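Local coordinates for HTH-type transcriptional regulator Rv1985c/MT2039 (Mycobacterium tuberculosis, PDB 3ISP), which binds DNA as a LysR-type transcription factor, probably activating expression of the exporter LysE and repressing its own gene, at the interface of chains A and B and the interface of chains A and C. Coordinates in Å, arbitrary orientation; residue numbers count along the deposited sequence, not the author numbering. Chains: chain A/B/C, HTH-type transcriptional regulator Rv1985c/MT2039.

Contact 1: the interface of chains A and B. Residues chain A 103, 106-107, 114, 126, 224-225; chain B 221-223, 225-226.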
ATOM      1  N   ALA A 103      15.367  15.277   5.212  1.00 51.90           N
ATOM      2  CA  ALA A 103      15.588  15.674   6.607  1.00 46.22           C
ATOM      3  C   ALA A 103      17.032  16.034   6.917  1.00 46.85           C
ATOM      4  O   ALA A 103      17.305  17.049   7.537  1.00 48.41           O
ATOM      5  CB  ALA A 103      15.113  14.568   7.546  1.00 46.34           C
ATOM      6  N   MET A 106      18.102  19.472   5.596  1.00 49.16           N
ATOM      7  CA  MET A 106      17.519  20.623   6.273  1.00 54.44           C
ATOM      8  C   MET A 106      18.250  20.907   7.582  1.00 55.55           C
ATOM      9  O   MET A 106      18.390  22.054   7.986  1.00 60.94           O
ATOM     10  CB  MET A 106      16.012  20.436   6.515  1.00 55.92           C
ATOM     11  CG  MET A 106      15.371  21.535   7.372  1.00 56.33           C
ATOM     12  SD  MET A 106      15.433  23.201   6.666  1.00 47.71           S
ATOM     13  CE  MET A 106      14.402  22.965   5.270  1.00 36.56           C
ATOM     14  N   ALA A 107      18.729  19.863   8.237  1.00 55.33           N
ATOM     15  CA  ALA A 107      19.387  20.045   9.519  1.00 61.90           C
ATOM     16  C   ALA A 107      20.826  20.520   9.358  1.00 63.83           C
ATOM     17  O   ALA A 107      21.423  21.055  10.294  1.00 67.65           O
ATOM     18  CB  ALA A 107      19.341  18.767  10.330  1.00 56.51           C
ATOM     19  N   PHE A 114      17.723  30.293   3.303  1.00 69.17           N
ATOM     20  CA  PHE A 114      16.794  31.329   3.750  1.00 69.95           C
ATOM     21  C   PHE A 114      17.488  32.679   3.763  1.00 70.44           C
ATOM     22  O   PHE A 114      16.893  33.696   3.421  1.00 76.52           O
ATOM     23  CB  PHE A 114      16.257  31.032   5.153  1.00 69.22           C
ATOM     24  CG  PHE A 114      15.542  29.720   5.274  1.00 60.77           C
ATOM     25  CD1 PHE A 114      14.705  29.274   4.281  1.00 59.16           C
ATOM     26  CD2 PHE A 114      15.695  28.943   6.401  1.00 60.84           C
ATOM     27  CE1 PHE A 114      14.051  28.069   4.403  1.00 59.19           C
ATOM     28  CE2 PHE A 114      15.037  27.738   6.529  1.00 59.24           C
ATOM     29  CZ  PHE A 114      14.213  27.304   5.537  1.00 58.87           C
ATOM     30  N   ILE A 126       9.510  18.460   4.369  1.00 59.92           N
ATOM     31  CA  ILE A 126      10.552  17.494   4.652  1.00 52.68           C
ATOM     32  C   ILE A 126      10.099  16.150   4.139  1.00 54.46           C
ATOM     33  O   ILE A 126       9.214  15.529   4.712  1.00 61.63           O
ATOM     34  CB  ILE A 126      10.845  17.390   6.136  1.00 48.11           C
ATOM     35  CG1 ILE A 126      11.260  18.753   6.681  1.00 56.79           C
ATOM     36  CG2 ILE A 126      11.934  16.384   6.367  1.00 47.90           C
ATOM     37  CD1 ILE A 126      12.531  19.279   6.086  1.00 54.97           C
ATOM     38  N   THR A 224      15.422  14.933  13.516  1.00 50.61           N
ATOM     39  CA  THR A 224      16.799  15.231  13.876  1.00 55.54           C
ATOM     40  C   THR A 224      16.981  15.161  15.388  1.00 60.35           C
ATOM     41  O   THR A 224      17.916  14.516  15.879  1.00 56.79           O
ATOM     42  CB  THR A 224      17.238  16.621  13.348  1.00 58.08           C
ATOM     43  OG1 THR A 224      17.212  16.611  11.917  1.00 61.47           O
ATOM     44  CG2 THR A 224      18.644  16.978  13.825  1.00 47.19           C
ATOM     45  N   GLU A 225      16.090  15.818  16.129  1.00 54.69           N
ATOM     46  CA  GLU A 225      16.199  15.801  17.586  1.00 57.46           C
ATOM     47  C   GLU A 225      15.939  14.393  18.114  1.00 52.73           C
ATOM     48  O   GLU A 225      16.647  13.912  18.993  1.00 51.79           O
ATOM     49  CB  GLU A 225      15.249  16.825  18.226  1.00 60.27           C
ATOM     50  CG  GLU A 225      14.030  17.194  17.356  1.00 65.75           C
ATOM     51  CD  GLU A 225      14.336  18.263  16.304  1.00 73.86           C
ATOM     52  OE1 GLU A 225      15.263  19.079  16.527  1.00 76.20           O
ATOM     53  OE2 GLU A 225      13.641  18.293  15.258  1.00 75.98           O
TER
ATOM     54  N   VAL B 221       7.621  26.175   7.114  1.00 73.32           N
ATOM     55  CA  VAL B 221       8.964  25.647   7.298  1.00 72.46           C
ATOM     56  C   VAL B 221       9.005  24.649   8.450  1.00 76.56           C
ATOM     57  O   VAL B 221       9.203  25.031   9.598  1.00 79.21           O
ATOM     58  CB  VAL B 221       9.952  26.794   7.594  1.00 79.89           C
ATOM     59  CG1 VAL B 221      11.351  26.262   7.851  1.00 80.48           C
ATOM     60  CG2 VAL B 221       9.958  27.782   6.445  1.00 76.65           C
ATOM     61  N   PRO B 222       8.815  23.357   8.143  1.00 80.55           N
ATOM     62  CA  PRO B 222       8.827  22.318   9.173  1.00 76.34           C
ATOM     63  C   PRO B 222      10.213  22.074   9.760  1.00 78.70           C
ATOM     64  O   PRO B 222      11.036  22.991   9.852  1.00 76.86           O
ATOM     65  CB  PRO B 222       8.339  21.071   8.427  1.00 81.73           C
ATOM     66  CG  PRO B 222       7.642  21.599   7.189  1.00 80.16           C
ATOM     67  CD  PRO B 222       8.437  22.816   6.827  1.00 81.98           C
ATOM     68  N   THR B 223      10.469  20.821  10.122  1.00 79.73           N
ATOM     69  CA  THR B 223      11.491  20.497  11.115  1.00 82.14           C
ATOM     70  C   THR B 223      11.479  21.517  12.236  1.00 81.28           C
ATOM     71  O   THR B 223      10.469  22.160  12.514  1.00 78.53           O
ATOM     72  CB  THR B 223      12.947  20.419  10.573  1.00 74.31           C
ATOM     73  OG1 THR B 223      13.470  21.743  10.365  1.00 74.09           O
ATOM     74  CG2 THR B 223      13.026  19.582   9.304  1.00 69.06           C
ATOM     75  N   GLU B 225      14.975  22.607  13.306  1.00 80.72           N
ATOM     76  CA  GLU B 225      16.270  23.248  13.129  1.00 81.46           C
ATOM     77  C   GLU B 225      16.189  24.304  12.013  1.00 75.34           C
ATOM     78  O   GLU B 225      17.066  25.158  11.883  1.00 78.80           O
ATOM     79  CB  GLU B 225      17.378  22.195  12.896  1.00 73.84           C
ATOM     80  CG  GLU B 225      17.456  21.590  11.479  1.00 76.14           C
ATOM     81  CD  GLU B 225      16.449  20.452  11.199  1.00 74.24           C
ATOM     82  OE1 GLU B 225      16.167  19.647  12.114  1.00 75.56           O
ATOM     83  OE2 GLU B 225      15.960  20.349  10.045  1.00 69.43           O
ATOM     84  N   GLY B 226      15.110  24.260  11.240  1.00 70.93           N
ATOM     85  CA  GLY B 226      14.902  25.210  10.158  1.00 77.84           C
ATOM     86  C   GLY B 226      13.756  26.177  10.408  1.00 79.05           C
ATOM     87  O   GLY B 226      13.851  27.364  10.103  1.00 77.18           O
TER

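Contact 2: the interface of chains A and C. Residues chain A 8, 75, 79; chain C 5-7, 71.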
ATOM      1  N   GLY A   8      -6.027  25.062 -21.449  1.00 87.86           N
ATOM      2  CA  GLY A   8      -6.359  26.428 -21.072  1.00 90.38           C
ATOM      3  C   GLY A   8      -6.665  26.659 -19.599  1.00 87.40           C
ATOM      4  O   GLY A   8      -5.841  26.368 -18.735  1.00 80.45           O
ATOM      5  N   THR A  75       2.591  26.140 -15.604  1.00 58.32           N
ATOM      6  CA  THR A  75       1.929  27.175 -16.381  1.00 60.81           C
ATOM      7  C   THR A  75       1.565  28.373 -15.515  1.00 62.94           C
ATOM      8  O   THR A  75       1.715  29.523 -15.929  1.00 65.49           O
ATOM      9  CB  THR A  75       0.666  26.617 -17.057  1.00 62.71           C
ATOM     10  OG1 THR A  75       1.028  26.022 -18.309  1.00 67.46           O
ATOM     11  CG2 THR A  75      -0.350  27.715 -17.295  1.00 67.38           C
ATOM     12  N   GLU A  79       3.102  31.889 -16.128  1.00 65.49           N
ATOM     13  CA  GLU A  79       2.174  32.982 -16.359  1.00 71.21           C
ATOM     14  C   GLU A  79       2.420  34.186 -15.442  1.00 70.46           C
ATOM     15  O   GLU A  79       2.491  35.313 -15.916  1.00 66.30           O
ATOM     16  CB  GLU A  79       0.741  32.487 -16.221  1.00 70.20           C
ATOM     17  CG  GLU A  79      -0.292  33.589 -16.194  1.00 83.84           C
ATOM     18  CD  GLU A  79      -1.678  33.039 -15.964  1.00 95.85           C
ATOM     19  OE1 GLU A  79      -2.174  32.290 -16.838  1.00 96.63           O
ATOM     20  OE2 GLU A  79      -2.259  33.342 -14.900  1.00 96.51           O
TER
ATOM     21  N   GLN C   5      -5.103  33.119 -13.931  1.00102.19           N
ATOM     22  CA  GLN C   5      -4.958  32.584 -15.281  1.00101.48           C
ATOM     23  C   GLN C   5      -5.445  33.598 -16.322  1.00102.49           C
ATOM     24  O   GLN C   5      -6.431  34.301 -16.099  1.00101.87           O
ATOM     25  CB  GLN C   5      -5.712  31.258 -15.408  1.00 97.82           C
ATOM     26  CG  GLN C   5      -5.693  30.410 -14.137  1.00 95.50           C
ATOM     27  CD  GLN C   5      -4.296  29.932 -13.761  1.00 99.26           C
ATOM     28  OE1 GLN C   5      -3.965  29.810 -12.579  1.00 95.09           O
ATOM     29  NE2 GLN C   5      -3.473  29.661 -14.768  1.00 91.80           N
ATOM     30  N   LEU C   6      -4.738  33.680 -17.448  1.00104.92           N
ATOM     31  CA  LEU C   6      -5.094  34.610 -18.524  1.00107.45           C
ATOM     32  C   LEU C   6      -5.411  33.869 -19.812  1.00104.76           C
ATOM     33  O   LEU C   6      -5.967  34.444 -20.753  1.00106.60           O
ATOM     34  CB  LEU C   6      -3.966  35.623 -18.777  1.00108.17           C
ATOM     35  CG  LEU C   6      -2.603  35.144 -19.298  1.00102.73           C
ATOM     36  CD1 LEU C   6      -2.660  34.743 -20.767  1.00 95.70           C
ATOM     37  CD2 LEU C   6      -1.553  36.232 -19.084  1.00 95.93           C
ATOM     38  N   ASP C   7      -5.043  32.591 -19.842  1.00104.50           N
ATOM     39  CA  ASP C   7      -5.190  31.752 -21.030  1.00108.26           C
ATOM     40  C   ASP C   7      -6.614  31.815 -21.589  1.00107.04           C
ATOM     41  O   ASP C   7      -7.510  32.362 -20.946  1.00109.08           O
ATOM     42  CB  ASP C   7      -4.772  30.309 -20.713  1.00101.43           C
ATOM     43  CG  ASP C   7      -3.267  30.168 -20.514  1.00102.03           C
ATOM     44  OD1 ASP C   7      -2.733  30.710 -19.518  1.00 99.32           O
ATOM     45  OD2 ASP C   7      -2.618  29.507 -21.355  1.00100.68           O
ATOM     46  N   LEU C  71       5.404  33.388 -23.417  1.00 67.93           N
ATOM     47  CA  LEU C  71       4.506  32.570 -22.614  1.00 68.12           C
ATOM     48  C   LEU C  71       3.837  31.528 -23.489  1.00 67.57           C
ATOM     49  O   LEU C  71       3.903  30.337 -23.209  1.00 69.15           O
ATOM     50  CB  LEU C  71       3.446  33.413 -21.906  1.00 67.68           C
ATOM     51  CG  LEU C  71       2.481  32.579 -21.052  1.00 66.00           C
ATOM     52  CD1 LEU C  71       3.206  32.023 -19.852  1.00 63.84           C
ATOM     53  CD2 LEU C  71       1.263  33.369 -20.611  1.00 69.33           C
TER

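Contact 1: the interface of chains A and B
The carboxylate of B:Glu225 lies with one face on A:Ala107 and the other turned toward its own neighbour B:Thr223. On the first face the A:Ala107 methyl sits squarely above the group, A:Ala107 CB standing 3.5 Å from the carboxylate carbon B:Glu225 CD. A:Thr224 comes to the same face at the OE1 end, its hydroxyl OG1 tilted well above the plane and 3.2 Å from OE1 of B:Glu225, a weak hydrogen bond. B:Thr223 OG1 stands over the opposite face, while the side chain of A:Met106 runs past the OE2 edge. B:Glu225 reaches this slot with CG set between the backbone N and the carbonyl carbon (chi1 78°) and a second bend at chi2. A:Glu225 OE2 is 4.3 Å from B:Glu225 OE1, and the proximity of two acids might raise the pKa of one of them.

The second flat group, the ring of A:Phe114, is met at its far end. B:Val221 comes tip to tip, CG1 lying 3.8 Å from A:Phe114 CZ and raised toward one face, and the carbonyl O of B:Gly226 approaches CE2 from that same face.

B:Thr223 is steadied within its own chain. Its OG1 donates to the carbonyl O of B:Pro222 at 2.8 Å, on a lone pair, and accepts from the backbone N of B:Gly226. OE2 of B:Glu225 is a weak alternative acceptor that competes for the same hydroxyl hydrogen. With the hydroxyl so occupied, the methyl CG2 points across to chain A, where it meets A:Ile126 CG1 at 3.3 Å, the two side chains crossing near a right angle, and A:Met106 CG at 3.6 Å.

Belonging to a two-fold interface between LysR substrate-binding (regulatory) domains, this patch, in which apolar packing surrounds a weakly bonded carboxylate, helps pair the regulatory domains of two subunits.

Contact 2: the interface of chains A and C
A:Glu79 reaches across to C:Gln5 and C:Leu6 on an extended chain, CG anti to the backbone N (chi1 169°) and CD anti to CA (chi2 -176°), which carries its carboxylate from helix 66-82 to the N-terminal segment of chain C. In LysR-type regulators this long helix links the winged helix-turn-helix domain to the regulatory domain. Here it faces the N-terminal segment and the corresponding helix, 66-85, of the partner, in a pairing without exact two-fold symmetry that is probably the family's dimer of DNA-binding regions through linker helices.

Backbone nitrogens meet the carboxylate. The N-H of C:Leu6 donates to OE1 of A:Glu79 at 3.0 Å, with 150° at the hydrogen, descending from above the carboxylate plane. A second hydrogen bond, from C:Gln5 N to A:Glu79 OE2 at 3.0 Å and much lower over the plane, is likely but less secure, as OE2 is modelled crowded against C:Gln5. C:Gln5 is the first modelled residue of its chain, and this bond may help order its start. C:Asp7 OD1 lies 3.2 Å from A:Glu79 OE1; two acceptors this close would repel unless one acid carries a proton, and the pair is doubtful at this resolution.

Carbon packing flanks the polar contacts. C:Leu6 and A:Glu79 slide past each other in opposite directions, CG of the leucine 4.0 Å from CD of the glutamate. At the root of the glutamate, C:Leu71 presents CD1 to A:Glu79 CA at 3.8 Å.

The centres of contact 1 and contact 2 are about 34 Å apart, and they share no residue. Contact 1 joins the regulatory domain of chain A to that of chain B, whereas contact 2 sets linker helix 66-82 of chain A against the N-terminal segment and helix 66-85 of chain C. Chain A thus pairs with different neighbours through its two ends, which could connect the four copies in the deposited assembly. The protein is a homodimer, so either pairing might be the dimer present in solution; the structure alone does not show which. Contact 2, beside the helix-turn-helix domains, would bear more directly on how these are placed for DNA.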